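Local coordinates for protein putative pyridoxamine 5-phosphate-dependent dehydrase, Wbdk (Escherichia coli, PDB 2GMS) that removes the C3'-hydroxyl group from GDP-4-keto-6-deoxy-D-mannose by a coenzyme B6-dependent combined transamination and deoxygenation, a step in L-colitose biosynthesis, at residues 50-55 with 199-204. Residues are numbered along the deposited sequence; the frame is centred on the assembly and turned at random.
Sequences KYAVMV and CIVTDD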
loop_
_atom_site.group_PDB
_atom_site.type_symbol
_atom_site.label_atom_id
_atom_site.label_comp_id
_atom_site.label_asym_id
_atom_site.label_seq_id
_atom_site.Cartn_x
_atom_site.Cartn_y
_atom_site.Cartn_z
ATOM N N LYS A 50 -8.951 4.757 21.767
ATOM C CA LYS A 50 -7.965 4.041 22.544
ATOM C C LYS A 50 -6.718 3.724 21.736
ATOM O O LYS A 50 -5.620 3.735 22.293
ATOM C CB LYS A 50 -8.483 2.708 23.057
ATOM C CG LYS A 50 -9.565 2.816 24.105
ATOM C CD LYS A 50 -9.648 1.536 24.915
ATOM C CE LYS A 50 -11.054 0.946 24.991
ATOM N NZ LYS A 50 -11.552 0.868 26.381
ATOM N N TYR A 51 -6.902 3.404 20.447
ATOM C CA TYR A 51 -5.814 2.986 19.569
ATOM C C TYR A 51 -5.821 3.687 18.239
ATOM O O TYR A 51 -6.876 4.071 17.763
ATOM C CB TYR A 51 -5.960 1.482 19.237
ATOM C CG TYR A 51 -6.140 0.631 20.462
ATOM C CD1 TYR A 51 -7.399 0.147 20.828
ATOM C CD2 TYR A 51 -5.045 0.345 21.278
ATOM C CE1 TYR A 51 -7.572 -0.626 21.977
ATOM C CE2 TYR A 51 -5.202 -0.414 22.437
ATOM C CZ TYR A 51 -6.465 -0.910 22.780
ATOM O OH TYR A 51 -6.622 -1.674 23.913
ATOM N N ALA A 52 -4.636 3.800 17.643
ATOM C CA ALA A 52 -4.454 4.389 16.322
ATOM C C ALA A 52 -3.367 3.594 15.588
ATOM O O ALA A 52 -2.367 3.195 16.189
ATOM C CB ALA A 52 -4.055 5.871 16.393
ATOM N N VAL A 53 -3.569 3.345 14.297
ATOM C CA VAL A 53 -2.591 2.650 13.482
ATOM C C VAL A 53 -2.337 3.480 12.233
ATOM O O VAL A 53 -3.246 3.757 11.445
ATOM C CB VAL A 53 -3.088 1.265 13.106
ATOM C CG1 VAL A 53 -2.123 0.602 12.116
ATOM C CG2 VAL A 53 -3.296 0.419 14.359
ATOM N N MET A 54 -1.094 3.933 12.080
ATOM C CA MET A 54 -0.719 4.725 10.931
ATOM C C MET A 54 -0.409 3.792 9.758
ATOM O O MET A 54 0.261 2.757 9.910
ATOM C CB MET A 54 0.482 5.639 11.231
ATOM C CG MET A 54 0.796 6.597 10.102
ATOM S SD MET A 54 2.303 7.589 10.368
ATOM C CE MET A 54 1.907 9.008 9.333
ATOM N N VAL A 55 -0.919 4.160 8.584
ATOM C CA VAL A 55 -0.740 3.385 7.353
ATOM C C VAL A 55 -0.168 4.279 6.268
ATOM O O VAL A 55 -0.046 5.482 6.457
ATOM C CB VAL A 55 -1.979 2.548 6.947
ATOM C CG1 VAL A 55 -2.239 1.514 8.037
ATOM C CG2 VAL A 55 -3.249 3.394 6.830
ATOM N N CYS A 199 -4.514 6.830 8.672
ATOM C CA CYS A 199 -4.602 6.316 10.013
ATOM C C CYS A 199 -5.946 5.665 10.235
ATOM O O CYS A 199 -6.944 6.085 9.652
ATOM C CB CYS A 199 -4.534 7.450 11.058
ATOM S SG CYS A 199 -3.848 6.870 12.634
ATOM N N ILE A 200 -5.956 4.664 11.115
ATOM C CA ILE A 200 -7.171 3.988 11.508
ATOM C C ILE A 200 -7.288 4.111 13.023
ATOM O O ILE A 200 -6.326 3.879 13.763
ATOM C CB ILE A 200 -7.196 2.499 11.146
ATOM C CG1 ILE A 200 -6.804 2.314 9.685
ATOM C CG2 ILE A 200 -8.619 1.964 11.377
ATOM C CD1 ILE A 200 -6.239 0.935 9.398
ATOM N N VAL A 201 -8.457 4.467 13.501
ATOM C CA VAL A 201 -8.617 4.524 14.943
ATOM C C VAL A 201 -9.641 3.457 15.318
ATOM O O VAL A 201 -10.476 3.059 14.491
ATOM C CB VAL A 201 -8.996 5.894 15.518
ATOM C CG1 VAL A 201 -7.940 6.946 15.218
ATOM C CG2 VAL A 201 -10.381 6.340 15.040
ATOM N N THR A 202 -9.568 2.978 16.548
ATOM C CA THR A 202 -10.506 1.985 17.044
ATOM C C THR A 202 -10.413 1.908 18.558
ATOM O O THR A 202 -9.411 2.302 19.155
ATOM C CB THR A 202 -10.283 0.575 16.410
ATOM O OG1 THR A 202 -11.349 -0.286 16.747
ATOM C CG2 THR A 202 -8.952 -0.053 16.834
ATOM N N ASP A 203 -11.465 1.407 19.187
ATOM C CA ASP A 203 -11.464 1.194 20.611
ATOM C C ASP A 203 -11.413 -0.306 20.902
ATOM O O ASP A 203 -11.298 -0.713 22.041
ATOM C CB ASP A 203 -12.645 1.862 21.307
ATOM C CG ASP A 203 -12.482 3.363 21.351
ATOM O OD1 ASP A 203 -11.417 3.938 21.508
ATOM O OD2 ASP A 203 -13.604 3.996 21.188
ATOM N N ASP A 204 -11.472 -1.121 19.847
ATOM C CA ASP A 204 -11.442 -2.562 19.962
ATOM C C ASP A 204 -10.023 -3.137 19.952
ATOM O O ASP A 204 -9.285 -3.009 18.985
ATOM C CB ASP A 204 -12.257 -3.175 18.827
ATOM C CG ASP A 204 -12.616 -4.603 19.127
ATOM O OD1 ASP A 204 -13.729 -4.948 19.431
ATOM O OD2 ASP A 204 -11.618 -5.432 19.058
#
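Tyr51 sets the CD1-CE1 edge of its ring against the backbone of Thr202 and Asp203, CD1 lying 3.4 Å from Thr202 O, with Asp203 O also at the ring edge. With CG anti to its own carbonyl carbon (chi1 -51°), the ring also takes Lys50 CB against one face and stacks with Tyr208 of helix 205-214. Beside it the Asp203 carboxylate reaches back to Lys50, just before strand 51-55: OD1 accepts from Lys50 N at 2.6 Å, nearly in line with its C-O bond. The side chains of Lys50 and Asp203 cross at about a right angle, with Lys50 NZ too far from Asp203 OD1 for a salt bridge. Strand 51-55, outermost within this chain in the mixed sheet of the aminotransferase-type fold, here runs antiparallel to 198-202. Tyr51 and Thr202 form one hydrogen-bonded pair, Val53 and Ile200 the next; Val53 N meets Ile200 O at 2.9 Å in the carbonyl plane. On the face toward helix 34-47, Ala52 CB touches Cys199 SG (3.9 Å) and Val201 CG1. Ile200, on the other face with Val53, meets Val55 CG1 through its CD1 at 4.3 Å; both side chains pack on helix 58-68, that of Val55 about 8 Å from the bound hydrated PLP. Thr202 OG1, hydrogen-bonded also to Leu180 O, closes an ST turn by accepting from Asp204 N at 3.2 Å, and Asp204 OD2 in turn N-caps helix 205-214 through Ile207 N.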